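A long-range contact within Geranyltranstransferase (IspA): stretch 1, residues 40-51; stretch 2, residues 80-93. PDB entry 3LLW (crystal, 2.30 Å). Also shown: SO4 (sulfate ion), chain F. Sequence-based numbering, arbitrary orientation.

Stretch 1, residues 40-51: FFEMVLNGGKRF
Stretch 2 80-93: ALSIECLHTYSLIH

Residues 80-93 lie within one continuous helix, phi/psi near -65/-40. Stretch 1 enters as a helix that began earlier in the chain, kinked where the N atoms of Met43 and Val44 lack bonds to the turn before; the axes approach to 9.6 Å with N-to-C directions 100° apart. Register is set by Val44 CA-Thr88 CA (6.1 Å) and Arg50 CA-Glu84 CA (7.1 Å); 397 Å² is buried in total.

The CA-to-CB bond of Thr88 points toward stretch 1. Its chi1 of -47° (m) lets Thr88 OG1 donate to Glu84 O at 2.6 Å, satisfying the hydroxyl within its own helix, while Thr88 CG2 lies 3.5 Å from Met43 O and 3.9 Å from Val44 CG2 (chi1 t). Phe41, chi1 -137° between wells, starts sideways but brings Phe41 CZ within 3.8 Å of Leu81 CD1, which meets the ring edge; Leu81 is t,p. Cys85 SG (chi1 m) sits 3.9 Å from Phe41 CE1, obliquely. Met43 (m,m, chi3 114°) places Met43 CG 4.1 Å from Ile92 CG1 (m,t).

The polar end is a buried salt bridge: Arg50 NH2 donates to Glu84 OE2 at 2.8 Å and 157°, at the guanidinium edge. Glu84 is t,p; Arg50, with phi/psi 65/35 and chi1-4 -85°, 22°, 140°, 157°, folds back so that Arg50 NH1 and NH2 also reach Val44 O (3.1 and 3.0 Å). Gly48, at 99/87, has no CB, which would fall 2.4 Å from Arg50 CZ.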

# COMPACT_ATOMS: atom_id res chain seq x y z
N PHE A 40 2.48 -10.68 -12.06
CA PHE A 40 1.71 -9.78 -11.19
C PHE A 40 0.50 -10.43 -10.52
O PHE A 40 0.38 -10.39 -9.30
CB PHE A 40 1.28 -8.51 -11.94
CG PHE A 40 0.46 -7.55 -11.11
CD1 PHE A 40 0.98 -6.98 -9.95
CD2 PHE A 40 -0.84 -7.22 -11.50
CE1 PHE A 40 0.23 -6.10 -9.19
CE2 PHE A 40 -1.61 -6.33 -10.74
CZ PHE A 40 -1.08 -5.77 -9.59
N PHE A 41 -0.38 -11.05 -11.31
CA PHE A 41 -1.64 -11.57 -10.79
C PHE A 41 -1.64 -13.08 -10.57
O PHE A 41 -2.59 -13.64 -10.02
CB PHE A 41 -2.78 -11.16 -11.72
CG PHE A 41 -4.03 -10.70 -11.00
CD1 PHE A 41 -4.00 -9.55 -10.20
CD2 PHE A 41 -5.23 -11.38 -11.15
CE1 PHE A 41 -5.16 -9.10 -9.53
CE2 PHE A 41 -6.39 -10.95 -10.50
CZ PHE A 41 -6.35 -9.80 -9.69
N GLU A 42 -0.56 -13.73 -11.00
CA GLU A 42 -0.42 -15.18 -10.98
C GLU A 42 -0.80 -15.84 -9.65
O GLU A 42 -1.56 -16.81 -9.63
CB GLU A 42 1.02 -15.55 -11.35
CG GLU A 42 1.19 -16.99 -11.79
CD GLU A 42 2.59 -17.29 -12.32
OE1 GLU A 42 3.19 -16.41 -12.97
OE2 GLU A 42 3.07 -18.42 -12.09
N MET A 43 -0.28 -15.32 -8.53
CA MET A 43 -0.59 -15.86 -7.20
C MET A 43 -2.01 -15.52 -6.73
O MET A 43 -2.54 -16.16 -5.82
CB MET A 43 0.45 -15.42 -6.16
CG MET A 43 1.89 -15.82 -6.47
SD MET A 43 2.14 -17.57 -6.88
CE MET A 43 2.64 -17.49 -8.56
N VAL A 44 -2.63 -14.51 -7.33
CA VAL A 44 -4.04 -14.21 -7.02
C VAL A 44 -4.91 -15.24 -7.74
O VAL A 44 -5.88 -15.75 -7.17
CB VAL A 44 -4.47 -12.77 -7.43
CG1 VAL A 44 -5.85 -12.41 -6.84
CG2 VAL A 44 -3.44 -11.76 -7.01
N LEU A 45 -4.55 -15.54 -8.99
CA LEU A 45 -5.29 -16.51 -9.81
C LEU A 45 -5.17 -17.91 -9.25
O LEU A 45 -6.15 -18.65 -9.18
CB LEU A 45 -4.82 -16.49 -11.26
CG LEU A 45 -5.12 -15.23 -12.06
CD1 LEU A 45 -4.45 -15.27 -13.42
CD2 LEU A 45 -6.63 -15.02 -12.22
N ASN A 46 -3.96 -18.25 -8.82
CA ASN A 46 -3.63 -19.60 -8.38
C ASN A 46 -3.97 -19.85 -6.91
O ASN A 46 -3.82 -20.96 -6.43
CB ASN A 46 -2.14 -19.89 -8.61
CG ASN A 46 -1.79 -20.19 -10.07
OD1 ASN A 46 -0.73 -20.74 -10.35
ND2 ASN A 46 -2.68 -19.84 -11.00
N GLY A 47 -4.41 -18.81 -6.20
CA GLY A 47 -4.71 -18.98 -4.77
C GLY A 47 -6.11 -19.54 -4.57
O GLY A 47 -6.59 -20.35 -5.37
N GLY A 48 -6.74 -19.15 -3.47
CA GLY A 48 -8.18 -19.01 -3.48
C GLY A 48 -9.21 -20.00 -2.98
O GLY A 48 -9.74 -20.79 -3.75
N LYS A 49 -9.52 -19.90 -1.69
CA LYS A 49 -10.83 -20.31 -1.21
C LYS A 49 -11.72 -19.07 -1.10
O LYS A 49 -12.94 -19.19 -1.00
CB LYS A 49 -10.74 -21.08 0.11
CG LYS A 49 -10.79 -22.60 -0.05
CD LYS A 49 -12.19 -23.14 0.26
CE LYS A 49 -12.66 -24.15 -0.79
NZ LYS A 49 -13.09 -23.47 -2.06
N ARG A 50 -11.09 -17.88 -1.13
CA ARG A 50 -11.76 -16.56 -1.19
C ARG A 50 -12.57 -16.25 0.07
O ARG A 50 -13.63 -15.61 -0.00
CB ARG A 50 -12.67 -16.44 -2.44
CG ARG A 50 -12.05 -15.99 -3.77
CD ARG A 50 -10.54 -16.20 -3.89
NE ARG A 50 -10.14 -16.68 -5.22
CZ ARG A 50 -8.93 -16.54 -5.74
NH1 ARG A 50 -8.68 -17.03 -6.95
NH2 ARG A 50 -7.97 -15.92 -5.07
N PHE A 51 -12.08 -16.68 1.23
CA PHE A 51 -12.82 -16.51 2.47
C PHE A 51 -13.15 -15.04 2.75
O PHE A 51 -14.27 -14.72 3.13
CB PHE A 51 -12.10 -17.15 3.66
CG PHE A 51 -12.89 -17.10 4.95
CD1 PHE A 51 -14.17 -17.65 5.03
CD2 PHE A 51 -12.35 -16.50 6.09
CE1 PHE A 51 -14.90 -17.60 6.22
CE2 PHE A 51 -13.08 -16.45 7.28
CZ PHE A 51 -14.35 -17.00 7.34
N ALA A 80 -14.02 -6.12 -3.20
CA ALA A 80 -13.77 -7.48 -2.75
C ALA A 80 -12.39 -7.97 -3.23
O ALA A 80 -11.68 -8.64 -2.48
CB ALA A 80 -14.87 -8.41 -3.27
N LEU A 81 -12.04 -7.59 -4.46
CA LEU A 81 -10.75 -7.94 -5.07
C LEU A 81 -9.59 -7.21 -4.37
O LEU A 81 -8.49 -7.77 -4.26
CB LEU A 81 -10.76 -7.62 -6.58
CG LEU A 81 -9.56 -8.09 -7.42
CD1 LEU A 81 -9.19 -9.52 -7.13
CD2 LEU A 81 -9.77 -7.87 -8.90
N SER A 82 -9.84 -6.01 -3.86
CA SER A 82 -8.77 -5.28 -3.15
C SER A 82 -8.38 -6.00 -1.87
O SER A 82 -7.20 -6.04 -1.53
CB SER A 82 -9.20 -3.86 -2.81
OG SER A 82 -10.09 -3.88 -1.73
N ILE A 83 -9.37 -6.57 -1.19
CA ILE A 83 -9.12 -7.38 0.01
C ILE A 83 -8.33 -8.65 -0.35
O ILE A 83 -7.41 -9.04 0.37
CB ILE A 83 -10.43 -7.78 0.69
CG1 ILE A 83 -11.30 -6.53 0.98
CG2 ILE A 83 -10.14 -8.49 2.00
CD1 ILE A 83 -12.70 -6.83 1.51
N GLU A 84 -8.68 -9.27 -1.48
CA GLU A 84 -8.03 -10.51 -1.89
C GLU A 84 -6.56 -10.23 -2.26
O GLU A 84 -5.69 -10.98 -1.86
CB GLU A 84 -8.84 -11.20 -3.00
CG GLU A 84 -8.39 -12.63 -3.41
CD GLU A 84 -8.43 -13.69 -2.30
OE1 GLU A 84 -9.12 -13.50 -1.27
OE2 GLU A 84 -7.76 -14.74 -2.49
N CYS A 85 -6.30 -9.12 -2.94
CA CYS A 85 -4.92 -8.69 -3.27
C CYS A 85 -4.02 -8.46 -2.06
O CYS A 85 -2.86 -8.90 -2.04
CB CYS A 85 -4.93 -7.45 -4.17
SG CYS A 85 -5.49 -7.82 -5.83
N LEU A 86 -4.55 -7.76 -1.05
CA LEU A 86 -3.84 -7.55 0.21
C LEU A 86 -3.52 -8.87 0.90
O LEU A 86 -2.41 -9.05 1.38
CB LEU A 86 -4.63 -6.65 1.15
CG LEU A 86 -3.76 -5.92 2.18
CD1 LEU A 86 -2.89 -4.87 1.49
CD2 LEU A 86 -4.61 -5.27 3.26
N HIS A 87 -4.48 -9.79 0.92
CA HIS A 87 -4.25 -11.10 1.49
C HIS A 87 -3.16 -11.86 0.71
O HIS A 87 -2.32 -12.51 1.32
CB HIS A 87 -5.54 -11.92 1.52
CG HIS A 87 -5.34 -13.36 1.91
ND1 HIS A 87 -4.84 -13.75 3.14
CD2 HIS A 87 -5.56 -14.51 1.22
CE1 HIS A 87 -4.75 -15.06 3.18
NE2 HIS A 87 -5.19 -15.55 2.04
N THR A 88 -3.20 -11.77 -0.61
CA THR A 88 -2.26 -12.49 -1.48
C THR A 88 -0.84 -11.97 -1.33
O THR A 88 0.11 -12.75 -1.30
CB THR A 88 -2.69 -12.38 -2.96
OG1 THR A 88 -4.09 -12.66 -3.06
CG2 THR A 88 -1.91 -13.35 -3.83
N TYR A 89 -0.70 -10.64 -1.24
CA TYR A 89 0.62 -10.02 -1.10
C TYR A 89 1.30 -10.48 0.19
O TYR A 89 2.51 -10.75 0.20
CB TYR A 89 0.56 -8.48 -1.19
CG TYR A 89 0.95 -7.74 0.09
CD1 TYR A 89 2.28 -7.67 0.52
CD2 TYR A 89 -0.01 -7.09 0.86
CE1 TYR A 89 2.64 -7.03 1.67
CE2 TYR A 89 0.33 -6.45 2.03
CZ TYR A 89 1.65 -6.39 2.42
OH TYR A 89 2.01 -5.76 3.56
N SER A 90 0.52 -10.56 1.27
CA SER A 90 1.06 -11.07 2.53
C SER A 90 1.60 -12.50 2.38
O SER A 90 2.65 -12.83 2.93
CB SER A 90 0.05 -10.97 3.66
OG SER A 90 -1.03 -11.85 3.42
N LEU A 91 0.90 -13.33 1.61
CA LEU A 91 1.33 -14.71 1.35
C LEU A 91 2.60 -14.79 0.51
O LEU A 91 3.44 -15.68 0.73
CB LEU A 91 0.21 -15.53 0.71
CG LEU A 91 -1.09 -15.71 1.50
CD1 LEU A 91 -2.14 -16.48 0.69
CD2 LEU A 91 -0.84 -16.39 2.84
N ILE A 92 2.74 -13.85 -0.42
CA ILE A 92 3.91 -13.77 -1.28
C ILE A 92 5.14 -13.48 -0.44
O ILE A 92 6.21 -14.12 -0.60
CB ILE A 92 3.74 -12.71 -2.39
CG1 ILE A 92 2.70 -13.18 -3.40
CG2 ILE A 92 5.04 -12.49 -3.15
CD1 ILE A 92 2.18 -12.09 -4.28
N HIS A 93 4.98 -12.55 0.50
CA HIS A 93 6.08 -12.19 1.38
C HIS A 93 6.33 -13.23 2.46
O HIS A 93 7.49 -13.52 2.77
CB HIS A 93 5.90 -10.76 1.91
CG HIS A 93 6.20 -9.73 0.87
ND1 HIS A 93 6.40 -8.40 1.17
CD2 HIS A 93 6.38 -9.84 -0.46
CE1 HIS A 93 6.66 -7.73 0.06
NE2 HIS A 93 6.66 -8.58 -0.94
S SO4 F . -7.93 -18.60 2.23
O1 SO4 F . -6.73 -18.62 1.38
O2 SO4 F . -7.60 -18.12 3.57
O3 SO4 F . -8.97 -17.74 1.64
O4 SO4 F . -8.44 -19.96 2.35
O HOH W 1 -8.19 -16.90 -1.08